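Local coordinates for protein copper-containing nitrite reductase (PDB 6TFO) that probably reduces nitrite to nitric oxide, using copper centres and electrons passed on from cytochrome c, at residues Gln299-Thr304 / Glu324-Phe329. Numbering follows the deposited sequence.
Sequences QGEIYT and EKPEYF
Pro326 lies against one face of the Tyr303 ring, its CB 3.6 Å from the ring centroid and 18° off the normal, a CH-pi contact. Proline suits this place because its compact, rigid ring presents CB to the aromatic face, with CD near CE2 at the rim. The chain of Glu324 and Lys325, just past the Schellman end of helix 318-323, skirts the edge of the tyrosine. Tyrosine adds a hydroxyl to its flat face: Tyr303 OH gives a hydrogen bond of 2.7 Å to Glu301 OE1, on the anti side and 31° out of the carboxylate plane. Asn362 N also bonds OE1, and Asn362 ND2 bonds Tyr303 OH. An alanine in place of Tyr303 would probably leave Pro326 without its aromatic partner and Glu301 without one of its donors.

Beside this packing, strand 328-331, outermost in this chain, pairs antiparallel with 293-302 in a sheet of the C-terminal cupredoxin domain. Ile302 N donates to Tyr328 O at 2.8 Å, while Ile302 O accepts from both Glu327 N and Tyr328 N, the mark of a classic beta bulge. On one face Ile302 and Tyr328 meet through their CB atoms; on the other, Glu301 CG packs on Phe329 CE1 at 3.6 Å, and the glutamate chain then bends at chi2 (108°). Thr304 OG1 touches Glu327 CB at 3.2 Å and the Tyr328 ring edge, but its hydrogen bond goes to Lys306 O.

The outer side is looser and suits long charged chains: Lys325 is exposed, Glu324 forms a salt bridge with Arg423 of a second subunit, and Glu327 one with Lys320. The chemistry thus implies a buried Glu301 carboxylate satisfied by Tyr303 OH and the backbone N-H groups of Asn362 and Phe363, with the other charges on the more open side.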
ATOM      1  N   GLN C 299      26.957 -13.415 -26.876  1.00 43.33           N
ATOM      2  CA  GLN C 299      25.653 -13.172 -26.212  1.00 42.02           C
ATOM      3  C   GLN C 299      25.936 -12.577 -24.839  1.00 40.42           C
ATOM      4  O   GLN C 299      26.843 -13.059 -24.138  1.00 42.25           O
ATOM      5  CB  GLN C 299      24.836 -14.465 -26.107  1.00 42.88           C
ATOM      6  CG  GLN C 299      23.593 -14.358 -25.249  1.00 39.14           C
ATOM      7  CD  GLN C 299      22.822 -15.648 -25.274  1.00 40.93           C
ATOM      8  OE1 GLN C 299      22.735 -16.315 -26.309  1.00 40.48           O
ATOM      9  NE2 GLN C 299      22.267 -16.004 -24.123  1.00 38.30           N
ATOM     10  N   GLY C 300      25.146 -11.582 -24.460  1.00 43.83           N
ATOM     11  CA  GLY C 300      25.186 -11.040 -23.094  1.00 44.58           C
ATOM     12  C   GLY C 300      23.855 -10.458 -22.693  1.00 42.82           C
ATOM     13  O   GLY C 300      22.926 -10.407 -23.542  1.00 34.49           O
ATOM     14  N   GLU C 301      23.784 -10.036 -21.436  1.00 44.50           N
ATOM     15  CA  GLU C 301      22.559  -9.486 -20.812  1.00 45.67           C
ATOM     16  C   GLU C 301      22.823  -8.043 -20.351  1.00 44.66           C
ATOM     17  O   GLU C 301      23.958  -7.706 -19.974  1.00 44.79           O
ATOM     18  CB  GLU C 301      22.099 -10.362 -19.635  1.00 49.19           C
ATOM     19  CG  GLU C 301      22.219 -11.873 -19.835  1.00 46.95           C
ATOM     20  CD  GLU C 301      23.315 -12.556 -19.037  1.00 46.63           C
ATOM     21  OE1 GLU C 301      23.638 -12.074 -17.921  1.00 51.70           O
ATOM     22  OE2 GLU C 301      23.829 -13.592 -19.506  1.00 46.33           O
ATOM     23  N   ILE C 302      21.783  -7.219 -20.366  1.00 42.71           N
ATOM     24  CA  ILE C 302      21.793  -5.852 -19.788  1.00 46.62           C
ATOM     25  C   ILE C 302      20.607  -5.758 -18.815  1.00 43.36           C
ATOM     26  O   ILE C 302      19.509  -6.270 -19.131  1.00 38.74           O
ATOM     27  CB  ILE C 302      21.815  -4.790 -20.916  1.00 47.96           C
ATOM     28  CG1 ILE C 302      23.184  -4.764 -21.602  1.00 45.64           C
ATOM     29  CG2 ILE C 302      21.420  -3.416 -20.395  1.00 51.08           C
ATOM     30  CD1 ILE C 302      23.293  -3.793 -22.748  1.00 44.05           C
ATOM     31  N   TYR C 303      20.870  -5.172 -17.650  1.00 44.38           N
ATOM     32  CA  TYR C 303      19.975  -5.122 -16.467  1.00 47.20           C
ATOM     33  C   TYR C 303      19.550  -3.664 -16.259  1.00 45.39           C
ATOM     34  O   TYR C 303      20.272  -2.896 -15.610  1.00 49.28           O
ATOM     35  CB  TYR C 303      20.707  -5.689 -15.244  1.00 43.96           C
ATOM     36  CG  TYR C 303      21.124  -7.125 -15.370  1.00 44.96           C
ATOM     37  CD1 TYR C 303      22.248  -7.483 -16.103  1.00 47.37           C
ATOM     38  CD2 TYR C 303      20.388  -8.136 -14.775  1.00 43.64           C
ATOM     39  CE1 TYR C 303      22.641  -8.813 -16.227  1.00 44.02           C
ATOM     40  CE2 TYR C 303      20.766  -9.468 -14.885  1.00 42.52           C
ATOM     41  CZ  TYR C 303      21.893  -9.812 -15.616  1.00 42.63           C
ATOM     42  OH  TYR C 303      22.267 -11.121 -15.746  1.00 39.89           O
ATOM     43  N   THR C 304      18.418  -3.275 -16.837  1.00 42.89           N
ATOM     44  CA  THR C 304      17.930  -1.877 -16.817  1.00 40.49           C
ATOM     45  C   THR C 304      16.820  -1.710 -15.783  1.00 40.50           C
ATOM     46  O   THR C 304      16.039  -2.673 -15.573  1.00 41.04           O
ATOM     47  CB  THR C 304      17.454  -1.434 -18.202  1.00 40.73           C
ATOM     48  OG1 THR C 304      16.440  -2.336 -18.650  1.00 35.48           O
ATOM     49  CG2 THR C 304      18.586  -1.381 -19.204  1.00 41.95           C
ATOM     50  N   GLU C 324      20.048 -11.573 -11.095  1.00 43.60           N
ATOM     51  CA  GLU C 324      20.032 -12.258 -12.417  1.00 50.56           C
ATOM     52  C   GLU C 324      18.634 -12.121 -13.033  1.00 51.82           C
ATOM     53  O   GLU C 324      18.043 -13.152 -13.417  1.00 46.49           O
ATOM     54  CB  GLU C 324      20.435 -13.734 -12.269  1.00 47.92           C
ATOM     55  CG  GLU C 324      21.742 -13.934 -11.522  1.00 45.69           C
ATOM     56  CD  GLU C 324      22.261 -15.356 -11.481  1.00 46.66           C
ATOM     57  OE1 GLU C 324      21.772 -16.193 -12.243  1.00 47.24           O
ATOM     58  OE2 GLU C 324      23.149 -15.616 -10.679  1.00 47.68           O
ATOM     59  N   LYS C 325      18.126 -10.890 -13.110  1.00 51.23           N
ATOM     60  CA  LYS C 325      16.807 -10.576 -13.721  1.00 52.41           C
ATOM     61  C   LYS C 325      17.023  -9.515 -14.789  1.00 45.96           C
ATOM     62  O   LYS C 325      16.654  -8.366 -14.611  1.00 46.03           O
ATOM     63  CB  LYS C 325      15.798 -10.066 -12.682  1.00 56.97           C
ATOM     64  CG  LYS C 325      15.688 -10.818 -11.361  1.00 68.92           C
ATOM     65  CD  LYS C 325      14.314 -11.416 -11.012  1.00 76.56           C
ATOM     66  CE  LYS C 325      14.217 -12.891 -11.355  1.00 86.30           C
ATOM     67  NZ  LYS C 325      15.333 -13.682 -10.765  1.00 83.42           N
ATOM     68  N   PRO C 326      17.650  -9.852 -15.928  1.00 44.80           N
ATOM     69  CA  PRO C 326      17.946  -8.856 -16.945  1.00 45.10           C
ATOM     70  C   PRO C 326      16.704  -8.488 -17.762  1.00 44.30           C
ATOM     71  O   PRO C 326      15.708  -9.200 -17.717  1.00 44.46           O
ATOM     72  CB  PRO C 326      18.948  -9.588 -17.835  1.00 49.10           C
ATOM     73  CG  PRO C 326      18.487 -11.022 -17.762  1.00 46.13           C
ATOM     74  CD  PRO C 326      18.084 -11.202 -16.315  1.00 46.75           C
ATOM     75  N   GLU C 327      16.802  -7.384 -18.494  1.00 43.56           N
ATOM     76  CA  GLU C 327      15.718  -6.878 -19.371  1.00 43.81           C
ATOM     77  C   GLU C 327      16.102  -7.127 -20.822  1.00 41.16           C
ATOM     78  O   GLU C 327      15.203  -7.369 -21.626  1.00 39.40           O
ATOM     79  CB  GLU C 327      15.486  -5.386 -19.131  1.00 46.69           C
ATOM     80  CG  GLU C 327      14.844  -5.062 -17.784  1.00 46.87           C
ATOM     81  CD  GLU C 327      13.493  -5.710 -17.564  1.00 44.88           C
ATOM     82  OE1 GLU C 327      12.770  -5.989 -18.575  1.00 44.95           O
ATOM     83  OE2 GLU C 327      13.194  -5.956 -16.383  1.00 44.12           O
ATOM     84  N   TYR C 328      17.398  -7.043 -21.124  1.00 42.29           N
ATOM     85  CA  TYR C 328      17.940  -7.210 -22.496  1.00 47.77           C
ATOM     86  C   TYR C 328      18.839  -8.452 -22.556  1.00 46.25           C
ATOM     87  O   TYR C 328      19.730  -8.612 -21.697  1.00 42.97           O
ATOM     88  CB  TYR C 328      18.674  -5.943 -22.931  1.00 47.65           C
ATOM     89  CG  TYR C 328      17.784  -4.732 -23.073  1.00 44.28           C
ATOM     90  CD1 TYR C 328      17.395  -3.991 -21.966  1.00 40.49           C
ATOM     91  CD2 TYR C 328      17.349  -4.320 -24.322  1.00 43.95           C
ATOM     92  CE1 TYR C 328      16.589  -2.875 -22.097  1.00 41.91           C
ATOM     93  CE2 TYR C 328      16.539  -3.206 -24.474  1.00 43.63           C
ATOM     94  CZ  TYR C 328      16.151  -2.489 -23.356  1.00 43.56           C
ATOM     95  OH  TYR C 328      15.369  -1.381 -23.495  1.00 48.62           O
ATOM     96  N   PHE C 329      18.551  -9.325 -23.529  1.00 43.79           N
ATOM     97  CA  PHE C 329      19.411 -10.443 -23.993  1.00 42.67           C
ATOM     98  C   PHE C 329      19.881 -10.088 -25.406  1.00 39.39           C
ATOM     99  O   PHE C 329      18.993  -9.980 -26.297  1.00 38.65           O
ATOM    100  CB  PHE C 329      18.615 -11.745 -23.995  1.00 42.13           C
ATOM    101  CG  PHE C 329      18.495 -12.408 -22.653  1.00 43.68           C
ATOM    102  CD1 PHE C 329      19.512 -13.210 -22.169  1.00 42.73           C
ATOM    103  CD2 PHE C 329      17.376 -12.215 -21.866  1.00 45.33           C
ATOM    104  CE1 PHE C 329      19.397 -13.827 -20.930  1.00 44.24           C
ATOM    105  CE2 PHE C 329      17.271 -12.824 -20.625  1.00 45.02           C
ATOM    106  CZ  PHE C 329      18.279 -13.632 -20.167  1.00 40.03           C
TER